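PDB 3QKI: glucose-6-phosphate isomerase from Plasmodium falciparum, which probably catalyses the reversible isomerisation of alpha-D-glucose 6-phosphate to beta-D-fructose 6-phosphate, an early step of glycolysis. Local coordinates for residues Ile23-Tyr29 with Glu83-Val88; Tyr149-Arg154 with Ser325-Tyr330; Asp138-Val142 with Glu304-Trp308. All blocks are in the same frame, centred on the assembly; numbering follows the deposited sequence.

In the fold
Interaction 1 closes before the others begin along the chain: it joins the start of helix 27-39 to the end of helix 75-87, and its centre is about 48 Å from that of interaction 2 and about 37 Å from that of interaction 3. Interactions 2 and 3 share helix 135-154, with centres about 19 Å apart, and their segments alternate in sequence. Near its start this helix meets the loop after strand 302-303, and near its end helix 318-328, which follows that loop. The helix is thus tied at two levels to the region after the last strand of the five-stranded parallel sheet, whereas interaction 1 lies on the opposite side of the chain's centre from interaction 2.

Interaction 1: Ile23-Tyr29 with Glu83-Val88; sequences ITNLKSY and EYAEEV
Glu87 OE1 takes two bonds from Ser28, whose hydroxyl OG reaches it at 2.6 Å. The second comes from Ser28 N at 3.0 Å, on the syn side of the carboxylate and 19° out of its plane, whereas OG arrives from well above that plane. The motif is a helix N-terminus bound by a carboxylate: Leu26 is the N-cap of helix 27-39, and the acid comes from the last turn of helix 75-87. The other oxygen, OE2, has a weak bond from Lys27 N, which also donates to a water. Two sound bonds fix OE1, the weak one at OE2 probably helps to limit rotation of the carboxylate, and the positive end of the helix dipole would probably stabilise its charge. CG of Glu87 stands roughly opposite the backbone N (chi1 -152°), and the extended chain beyond it carries the acid across to the first turn.

Beneath this polar layer Leu26 is inserted between the helices, CD1 lying 3.5 Å from Val88 CG1 and 3.7 Å from Tyr84 CE2. The Tyr84 and Tyr29 side chains run side by side in the same direction. Phe365 of helix 356-371 stacks on the Tyr84 ring, and Leu543 O binds its hydroxyl. That hydroxyl also ends against Ile23, with Tyr84 OH 3.3 Å from Ile23 CB at the ring edge.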
loop_
_atom_site.group_PDB
_atom_site.type_symbol
_atom_site.label_atom_id
_atom_site.label_comp_id
_atom_site.label_asym_id
_atom_site.label_seq_id
_atom_site.Cartn_x
_atom_site.Cartn_y
_atom_site.Cartn_z
ATOM N N ILE A 23 -30.571 2.725 -11.684
ATOM C CA ILE A 23 -30.615 1.384 -11.075
ATOM C C ILE A 23 -31.441 1.357 -9.759
ATOM O O ILE A 23 -32.086 0.353 -9.427
ATOM C CB ILE A 23 -29.189 0.796 -10.879
ATOM C CG1 ILE A 23 -28.290 1.687 -9.977
ATOM C CG2 ILE A 23 -28.557 0.472 -12.222
ATOM C CD1 ILE A 23 -27.032 1.007 -9.382
ATOM N N THR A 24 -31.403 2.464 -9.027
ATOM C CA THR A 24 -32.084 2.635 -7.742
ATOM C C THR A 24 -33.608 2.525 -7.859
ATOM O O THR A 24 -34.262 2.306 -6.852
ATOM C CB THR A 24 -31.610 3.913 -7.048
ATOM O OG1 THR A 24 -31.803 5.006 -7.938
ATOM C CG2 THR A 24 -30.147 3.841 -6.635
ATOM N N ASN A 25 -34.156 2.656 -9.094
ATOM C CA ASN A 25 -35.584 2.549 -9.407
ATOM C C ASN A 25 -36.011 1.130 -9.766
ATOM O O ASN A 25 -37.210 0.868 -9.786
ATOM C CB ASN A 25 -35.993 3.552 -10.489
ATOM C CG ASN A 25 -35.919 4.976 -9.998
ATOM O OD1 ASN A 25 -36.636 5.379 -9.064
ATOM N ND2 ASN A 25 -35.017 5.760 -10.587
ATOM N N LEU A 26 -35.052 0.206 -9.997
ATOM C CA LEU A 26 -35.361 -1.191 -10.323
ATOM C C LEU A 26 -36.073 -1.889 -9.164
ATOM O O LEU A 26 -35.791 -1.609 -7.983
ATOM C CB LEU A 26 -34.111 -1.975 -10.751
ATOM C CG LEU A 26 -33.411 -1.499 -12.035
ATOM C CD1 LEU A 26 -32.033 -2.074 -12.135
ATOM C CD2 LEU A 26 -34.177 -1.907 -13.266
ATOM N N LYS A 27 -37.043 -2.755 -9.515
ATOM C CA LYS A 27 -37.869 -3.498 -8.557
ATOM C C LYS A 27 -37.010 -4.272 -7.575
ATOM O O LYS A 27 -37.214 -4.133 -6.367
ATOM C CB LYS A 27 -38.868 -4.425 -9.279
ATOM C CG LYS A 27 -39.806 -5.172 -8.336
ATOM C CD LYS A 27 -40.438 -6.388 -8.988
ATOM C CE LYS A 27 -41.577 -6.937 -8.171
ATOM N NZ LYS A 27 -41.274 -8.302 -7.658
ATOM N N SER A 28 -36.049 -5.071 -8.089
ATOM C CA SER A 28 -35.132 -5.874 -7.280
ATOM C C SER A 28 -34.200 -5.033 -6.391
ATOM O O SER A 28 -33.840 -5.509 -5.313
ATOM C CB SER A 28 -34.351 -6.848 -8.150
ATOM O OG SER A 28 -33.665 -6.111 -9.143
ATOM N N TYR A 29 -33.852 -3.777 -6.796
ATOM C CA TYR A 29 -33.031 -2.893 -5.973
ATOM C C TYR A 29 -33.867 -2.413 -4.764
ATOM O O TYR A 29 -33.391 -2.406 -3.617
ATOM C CB TYR A 29 -32.524 -1.679 -6.794
ATOM C CG TYR A 29 -31.526 -0.804 -6.058
ATOM C CD1 TYR A 29 -31.950 0.152 -5.135
ATOM C CD2 TYR A 29 -30.159 -0.880 -6.334
ATOM C CE1 TYR A 29 -31.043 0.966 -4.465
ATOM C CE2 TYR A 29 -29.238 -0.089 -5.644
ATOM C CZ TYR A 29 -29.686 0.829 -4.701
ATOM O OH TYR A 29 -28.825 1.664 -4.024
ATOM N N GLU A 83 -31.406 -11.915 -8.886
ATOM C CA GLU A 83 -32.530 -11.326 -9.616
ATOM C C GLU A 83 -32.167 -9.913 -10.063
ATOM O O GLU A 83 -32.569 -9.515 -11.150
ATOM C CB GLU A 83 -33.808 -11.304 -8.783
ATOM C CG GLU A 83 -34.459 -12.672 -8.678
ATOM C CD GLU A 83 -35.696 -12.677 -7.805
ATOM O OE1 GLU A 83 -36.415 -11.651 -7.789
ATOM O OE2 GLU A 83 -35.947 -13.704 -7.135
ATOM N N TYR A 84 -31.399 -9.173 -9.238
ATOM C CA TYR A 84 -30.901 -7.847 -9.613
ATOM C C TYR A 84 -29.935 -7.949 -10.827
ATOM O O TYR A 84 -30.082 -7.183 -11.770
ATOM C CB TYR A 84 -30.248 -7.129 -8.418
ATOM C CG TYR A 84 -29.659 -5.804 -8.833
ATOM C CD1 TYR A 84 -28.314 -5.696 -9.182
ATOM C CD2 TYR A 84 -30.461 -4.673 -8.963
ATOM C CE1 TYR A 84 -27.776 -4.487 -9.612
ATOM C CE2 TYR A 84 -29.937 -3.466 -9.419
ATOM C CZ TYR A 84 -28.593 -3.376 -9.734
ATOM O OH TYR A 84 -28.052 -2.187 -10.122
ATOM N N ALA A 85 -28.984 -8.902 -10.817
ATOM C CA ALA A 85 -28.066 -9.136 -11.946
ATOM C C ALA A 85 -28.869 -9.428 -13.236
ATOM O O ALA A 85 -28.537 -8.894 -14.302
ATOM C CB ALA A 85 -27.141 -10.299 -11.641
ATOM N N GLU A 86 -29.953 -10.207 -13.126
ATOM C CA GLU A 86 -30.852 -10.516 -14.267
ATOM C C GLU A 86 -31.591 -9.241 -14.752
ATOM O O GLU A 86 -31.653 -8.976 -15.950
ATOM C CB GLU A 86 -31.880 -11.580 -13.851
ATOM C CG GLU A 86 -31.288 -12.970 -13.784
ATOM C CD GLU A 86 -32.090 -14.037 -13.061
ATOM O OE1 GLU A 86 -33.164 -13.721 -12.499
ATOM O OE2 GLU A 86 -31.618 -15.197 -13.036
ATOM N N GLU A 87 -32.106 -8.439 -13.809
ATOM C CA GLU A 87 -32.808 -7.200 -14.118
ATOM C C GLU A 87 -31.931 -6.144 -14.829
ATOM O O GLU A 87 -32.443 -5.408 -15.673
ATOM C CB GLU A 87 -33.491 -6.641 -12.877
ATOM C CG GLU A 87 -34.711 -5.816 -13.235
ATOM C CD GLU A 87 -35.541 -5.252 -12.103
ATOM O OE1 GLU A 87 -35.531 -5.823 -10.990
ATOM O OE2 GLU A 87 -36.265 -4.264 -12.357
ATOM N N VAL A 88 -30.626 -6.078 -14.512
ATOM C CA VAL A 88 -29.703 -5.160 -15.208
ATOM C C VAL A 88 -29.118 -5.797 -16.485
ATOM O O VAL A 88 -28.299 -5.166 -17.164
ATOM C CB VAL A 88 -28.567 -4.573 -14.327
ATOM C CG1 VAL A 88 -29.110 -3.688 -13.239
ATOM C CG2 VAL A 88 -27.661 -5.659 -13.760
HETATM O O HOH W 1 -38.109 -2.580 -12.396
#

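Interaction 2: Tyr149-Arg154 with Ser325-Tyr330; sequences YSDDIR and SIAFGY
The C-terminal end of helix 318-328 is met by Arg154, which closes helix 135-154 and brings its guanidinium to the last turn of its neighbour. Arg154 NH1 donates to Ile326 O at 2.9 Å, with an N-H...O angle of 158°. The acceptor lies almost in the guanidinium plane, while the donor is tilted 31° from the carbonyl plane. A bend at chi3 (57°) turns the end of the chain so that one guanidinium face lies over the Phe328-Gly329 peptide, with Arg154 CZ 3.5 Å from Gly329 N. The positive group should suit the negative end of the helix, and Tyr192 OH takes a further bond from NH2.

Both helices flank the five-stranded parallel sheet of an alpha/beta domain, consistent with the sugar-isomerase (SIS) domains of this family, and Ile326 reaches Leu244 and Ile246 of the sheet's strand 243-248. At the closest approach of the backbones, Ser150 CB packs 3.8 Å from Ile326 N. The branches of Ile326 still reach helix 135-154: CG2 lies 4.0 Å from Ile153 CG2, and CD1 meets the edge of the Tyr149 ring in its plane, 4.0 Å from CE2. Gly329, the first residue past helix 318-328, has positive phi and is the N-cap of helix 330-349; a water accepts from Tyr330 N at 2.9 Å and donates to Asp151 OD1 and to Ser150 OG, which itself bonds to Ile146 O one turn back.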
loop_
_atom_site.group_PDB
_atom_site.type_symbol
_atom_site.label_atom_id
_atom_site.label_comp_id
_atom_site.label_asym_id
_atom_site.label_seq_id
_atom_site.Cartn_x
_atom_site.Cartn_y
_atom_site.Cartn_z
ATOM N N TYR A 149 11.542 -14.445 -29.073
ATOM C CA TYR A 149 12.445 -13.467 -28.483
ATOM C C TYR A 149 12.892 -13.862 -27.064
ATOM O O TYR A 149 14.081 -13.800 -26.769
ATOM C CB TYR A 149 11.838 -12.045 -28.512
ATOM C CG TYR A 149 12.782 -10.984 -27.996
ATOM C CD1 TYR A 149 13.755 -10.428 -28.821
ATOM C CD2 TYR A 149 12.726 -10.556 -26.671
ATOM C CE1 TYR A 149 14.644 -9.463 -28.345
ATOM C CE2 TYR A 149 13.618 -9.604 -26.179
ATOM C CZ TYR A 149 14.574 -9.055 -27.021
ATOM O OH TYR A 149 15.461 -8.121 -26.537
ATOM N N SER A 150 11.947 -14.263 -26.205
ATOM C CA SER A 150 12.239 -14.647 -24.817
ATOM C C SER A 150 13.049 -15.941 -24.778
ATOM O O SER A 150 13.990 -16.013 -24.007
ATOM C CB SER A 150 10.962 -14.760 -23.986
ATOM O OG SER A 150 10.094 -15.787 -24.443
ATOM N N ASP A 151 12.746 -16.914 -25.657
ATOM C CA ASP A 151 13.521 -18.159 -25.747
ATOM C C ASP A 151 14.959 -17.809 -26.124
ATOM O O ASP A 151 15.878 -18.287 -25.473
ATOM C CB ASP A 151 12.939 -19.124 -26.801
ATOM C CG ASP A 151 11.765 -19.975 -26.331
ATOM O OD1 ASP A 151 11.564 -20.093 -25.094
ATOM O OD2 ASP A 151 11.083 -20.571 -27.193
ATOM N N ASP A 152 15.138 -16.902 -27.103
ATOM C CA ASP A 152 16.441 -16.456 -27.592
ATOM C C ASP A 152 17.256 -15.711 -26.553
ATOM O O ASP A 152 18.469 -15.898 -26.490
ATOM C CB ASP A 152 16.308 -15.658 -28.888
ATOM C CG ASP A 152 15.974 -16.460 -30.157
ATOM O OD1 ASP A 152 15.850 -17.704 -30.070
ATOM O OD2 ASP A 152 15.828 -15.839 -31.224
ATOM N N ILE A 153 16.603 -14.876 -25.729
ATOM C CA ILE A 153 17.281 -14.154 -24.638
ATOM C C ILE A 153 17.743 -15.166 -23.590
ATOM O O ILE A 153 18.898 -15.117 -23.169
ATOM C CB ILE A 153 16.357 -13.069 -24.007
ATOM C CG1 ILE A 153 16.137 -11.888 -24.980
ATOM C CG2 ILE A 153 16.832 -12.600 -22.623
ATOM C CD1 ILE A 153 17.242 -10.830 -25.105
ATOM N N ARG A 154 16.850 -16.091 -23.212
ATOM C CA ARG A 154 17.091 -17.083 -22.167
ATOM C C ARG A 154 18.076 -18.172 -22.544
ATOM O O ARG A 154 18.723 -18.722 -21.645
ATOM C CB ARG A 154 15.769 -17.688 -21.654
ATOM C CG ARG A 154 14.858 -16.652 -21.002
ATOM C CD ARG A 154 13.470 -17.215 -20.739
ATOM N NE ARG A 154 13.515 -18.421 -19.901
ATOM C CZ ARG A 154 13.691 -18.416 -18.583
ATOM N NH1 ARG A 154 13.825 -17.269 -17.927
ATOM N NH2 ARG A 154 13.728 -19.555 -17.909
ATOM N N SER A 325 7.816 -13.472 -19.745
ATOM C CA SER A 325 8.352 -14.611 -20.493
ATOM C C SER A 325 9.892 -14.524 -20.495
ATOM O O SER A 325 10.535 -15.547 -20.480
ATOM C CB SER A 325 7.842 -14.613 -21.932
ATOM O OG SER A 325 6.450 -14.873 -21.978
ATOM N N ILE A 326 10.477 -13.330 -20.462
ATOM C CA ILE A 326 11.944 -13.200 -20.351
ATOM C C ILE A 326 12.364 -13.727 -18.960
ATOM O O ILE A 326 13.249 -14.576 -18.855
ATOM C CB ILE A 326 12.449 -11.759 -20.610
ATOM C CG1 ILE A 326 12.307 -11.384 -22.112
ATOM C CG2 ILE A 326 13.925 -11.579 -20.117
ATOM C CD1 ILE A 326 12.362 -9.890 -22.413
ATOM N N ALA A 327 11.681 -13.262 -17.906
ATOM C CA ALA A 327 11.994 -13.652 -16.527
ATOM C C ALA A 327 11.764 -15.125 -16.240
ATOM O O ALA A 327 12.577 -15.750 -15.545
ATOM C CB ALA A 327 11.184 -12.798 -15.551
ATOM N N PHE A 328 10.647 -15.693 -16.753
ATOM C CA PHE A 328 10.248 -17.041 -16.375
ATOM C C PHE A 328 10.168 -18.097 -17.479
ATOM O O PHE A 328 9.989 -19.272 -17.159
ATOM C CB PHE A 328 8.897 -16.988 -15.653
ATOM C CG PHE A 328 8.814 -15.997 -14.516
ATOM C CD1 PHE A 328 9.829 -15.917 -13.563
ATOM C CD2 PHE A 328 7.705 -15.172 -14.373
ATOM C CE1 PHE A 328 9.741 -15.016 -12.506
ATOM C CE2 PHE A 328 7.601 -14.295 -13.290
ATOM C CZ PHE A 328 8.612 -14.228 -12.360
ATOM N N GLY A 329 10.245 -17.666 -18.730
ATOM C CA GLY A 329 10.098 -18.553 -19.886
ATOM C C GLY A 329 8.661 -18.523 -20.381
ATOM O O GLY A 329 7.722 -18.441 -19.580
ATOM N N TYR A 330 8.473 -18.547 -21.705
ATOM C CA TYR A 330 7.156 -18.526 -22.332
ATOM C C TYR A 330 6.226 -19.653 -21.876
ATOM O O TYR A 330 5.021 -19.404 -21.718
ATOM C CB TYR A 330 7.266 -18.514 -23.865
ATOM C CG TYR A 330 5.922 -18.329 -24.527
ATOM C CD1 TYR A 330 5.295 -17.085 -24.541
ATOM C CD2 TYR A 330 5.225 -19.416 -25.046
ATOM C CE1 TYR A 330 4.024 -16.924 -25.092
ATOM C CE2 TYR A 330 3.966 -19.260 -25.619
ATOM C CZ TYR A 330 3.370 -18.014 -25.638
ATOM O OH TYR A 330 2.114 -17.861 -26.170
HETATM O O HOH W 2 10.949 -18.319 -23.186
#

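Interaction 3: Asp138-Val142 with Glu304-Trp308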
loop_
_atom_site.group_PDB
_atom_site.type_symbol
_atom_site.label_atom_id
_atom_site.label_comp_id
_atom_site.label_asym_id
_atom_site.label_seq_id
_atom_site.Cartn_x
_atom_site.Cartn_y
_atom_site.Cartn_z
ATOM N N ASP A 138 -3.674 -11.538 -34.784
ATOM C CA ASP A 138 -2.777 -10.492 -34.300
ATOM C C ASP A 138 -2.253 -10.889 -32.914
ATOM O O ASP A 138 -1.060 -10.733 -32.660
ATOM C CB ASP A 138 -3.517 -9.152 -34.198
ATOM C CG ASP A 138 -3.881 -8.518 -35.524
ATOM O OD1 ASP A 138 -2.991 -8.398 -36.383
ATOM O OD2 ASP A 138 -5.048 -8.095 -35.677
ATOM N N VAL A 139 -3.146 -11.412 -32.041
ATOM C CA VAL A 139 -2.835 -11.849 -30.670
ATOM C C VAL A 139 -1.739 -12.915 -30.741
ATOM O O VAL A 139 -0.684 -12.773 -30.104
ATOM C CB VAL A 139 -4.099 -12.353 -29.914
ATOM C CG1 VAL A 139 -3.731 -13.103 -28.626
ATOM C CG2 VAL A 139 -5.067 -11.208 -29.616
ATOM N N HIS A 140 -1.985 -13.970 -31.535
ATOM C CA HIS A 140 -1.005 -15.034 -31.694
ATOM C C HIS A 140 0.270 -14.697 -32.455
ATOM O O HIS A 140 1.300 -15.301 -32.177
ATOM C CB HIS A 140 -1.649 -16.352 -32.094
ATOM C CG HIS A 140 -2.431 -16.917 -30.967
ATOM N ND1 HIS A 140 -1.813 -17.591 -29.932
ATOM C CD2 HIS A 140 -3.752 -16.837 -30.711
ATOM C CE1 HIS A 140 -2.780 -17.936 -29.099
ATOM N NE2 HIS A 140 -3.966 -17.499 -29.525
ATOM N N GLY A 141 0.204 -13.733 -33.374
ATOM C CA GLY A 141 1.375 -13.251 -34.101
ATOM C C GLY A 141 2.345 -12.636 -33.105
ATOM O O GLY A 141 3.542 -12.932 -33.127
ATOM N N VAL A 142 1.814 -11.829 -32.168
ATOM C CA VAL A 142 2.619 -11.201 -31.108
ATOM C C VAL A 142 3.140 -12.247 -30.120
ATOM O O VAL A 142 4.326 -12.231 -29.812
ATOM C CB VAL A 142 1.879 -10.033 -30.407
ATOM C CG1 VAL A 142 2.688 -9.484 -29.236
ATOM C CG2 VAL A 142 1.574 -8.933 -31.392
ATOM N N GLU A 304 3.628 -5.268 -30.320
ATOM C CA GLU A 304 2.372 -4.556 -30.389
ATOM C C GLU A 304 1.279 -5.046 -29.432
ATOM O O GLU A 304 1.300 -6.169 -28.930
ATOM C CB GLU A 304 1.894 -4.452 -31.870
ATOM C CG GLU A 304 0.870 -5.474 -32.321
ATOM C CD GLU A 304 0.644 -5.626 -33.816
ATOM O OE1 GLU A 304 -0.448 -5.243 -34.297
ATOM O OE2 GLU A 304 1.519 -6.222 -34.488
ATOM N N PHE A 305 0.354 -4.139 -29.162
ATOM C CA PHE A 305 -0.888 -4.347 -28.434
ATOM C C PHE A 305 -1.952 -3.447 -29.065
ATOM O O PHE A 305 -1.626 -2.708 -29.990
ATOM C CB PHE A 305 -0.744 -4.316 -26.907
ATOM C CG PHE A 305 -0.482 -2.998 -26.227
ATOM C CD1 PHE A 305 0.744 -2.359 -26.364
ATOM C CD2 PHE A 305 -1.393 -2.482 -25.316
ATOM C CE1 PHE A 305 1.017 -1.186 -25.669
ATOM C CE2 PHE A 305 -1.118 -1.310 -24.616
ATOM C CZ PHE A 305 0.086 -0.666 -24.797
ATOM N N TRP A 306 -3.216 -3.610 -28.699
ATOM C CA TRP A 306 -4.308 -2.940 -29.407
ATOM C C TRP A 306 -5.143 -2.003 -28.560
ATOM O O TRP A 306 -5.146 -2.122 -27.331
ATOM C CB TRP A 306 -5.148 -4.011 -30.131
ATOM C CG TRP A 306 -4.273 -4.897 -30.966
ATOM C CD1 TRP A 306 -3.790 -4.622 -32.218
ATOM C CD2 TRP A 306 -3.552 -6.056 -30.506
ATOM N NE1 TRP A 306 -2.848 -5.554 -32.579
ATOM C CE2 TRP A 306 -2.681 -6.449 -31.549
ATOM C CE3 TRP A 306 -3.548 -6.793 -29.303
ATOM C CZ2 TRP A 306 -1.846 -7.573 -31.445
ATOM C CZ3 TRP A 306 -2.732 -7.911 -29.210
ATOM C CH2 TRP A 306 -1.896 -8.294 -30.273
ATOM N N ASP A 307 -5.860 -1.066 -29.213
ATOM C CA ASP A 307 -6.680 -0.090 -28.491
ATOM C C ASP A 307 -7.811 -0.700 -27.648
ATOM O O ASP A 307 -8.259 -0.055 -26.708
ATOM C CB ASP A 307 -7.152 1.083 -29.388
ATOM C CG ASP A 307 -8.220 0.765 -30.417
ATOM O OD1 ASP A 307 -8.644 1.704 -31.139
ATOM O OD2 ASP A 307 -8.626 -0.427 -30.520
ATOM N N TRP A 308 -8.235 -1.947 -27.965
ATOM C CA TRP A 308 -9.255 -2.680 -27.214
ATOM C C TRP A 308 -8.686 -3.362 -25.944
ATOM O O TRP A 308 -9.405 -4.066 -25.229
ATOM C CB TRP A 308 -10.076 -3.635 -28.100
ATOM C CG TRP A 308 -9.290 -4.399 -29.128
ATOM C CD1 TRP A 308 -9.274 -4.173 -30.473
ATOM C CD2 TRP A 308 -8.485 -5.566 -28.908
ATOM N NE1 TRP A 308 -8.480 -5.096 -31.099
ATOM C CE2 TRP A 308 -8.004 -5.984 -30.168
ATOM C CE3 TRP A 308 -8.116 -6.303 -27.764
ATOM C CZ2 TRP A 308 -7.157 -7.088 -30.315
ATOM C CZ3 TRP A 308 -7.300 -7.410 -27.917
ATOM C CH2 TRP A 308 -6.827 -7.792 -29.178
#
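Trp308 turns the edge of its indole to Val139, whose CG2 lies in the ring plane 3.9 Å from CH2, while one face of that ring carries Trp306 CB. The Trp306 indole has Glu304 O over one face near the rim. Its benzene half meets helix 135-154 obliquely: CZ2 lies 3.6 Å from Asp138 CB and 3.7 Å from Val142 CG2, and CH2 is 3.7 Å from Val139 CA. With CG opposite its carbonyl carbon (chi1 -52°), Trp306 extends toward the helix and runs past Val142 in the opposing direction. Val142 spreads its two methyls over the loop, CG1 to Glu304 O and CG2 to Glu304 CG at 3.7 Å.

The loop follows strand 302-303, an outer strand of the five-stranded parallel sheet, and leads to helix 318-328, whose Ser318 OG binds Glu304 O. The Trp306 side chain comes within about 5 Å of that of Lys250, seen to bind fructose 6-phosphate, so this end of the contact lies near the sugar-phosphate site, unoccupied in this chain.

No hydrogen bond links the segments. Within the loop, Trp306 NE1 donates to Glu304 OE1 at 3.0 Å, a bent bond (141°) on the anti side, tilted from both the carboxylate and indole planes. Asp138 OD1 stands 4.6 Å from this OE1, and two acids so close would tend to raise each other's pKa, an effect the indole N-H should partly offset at Glu304.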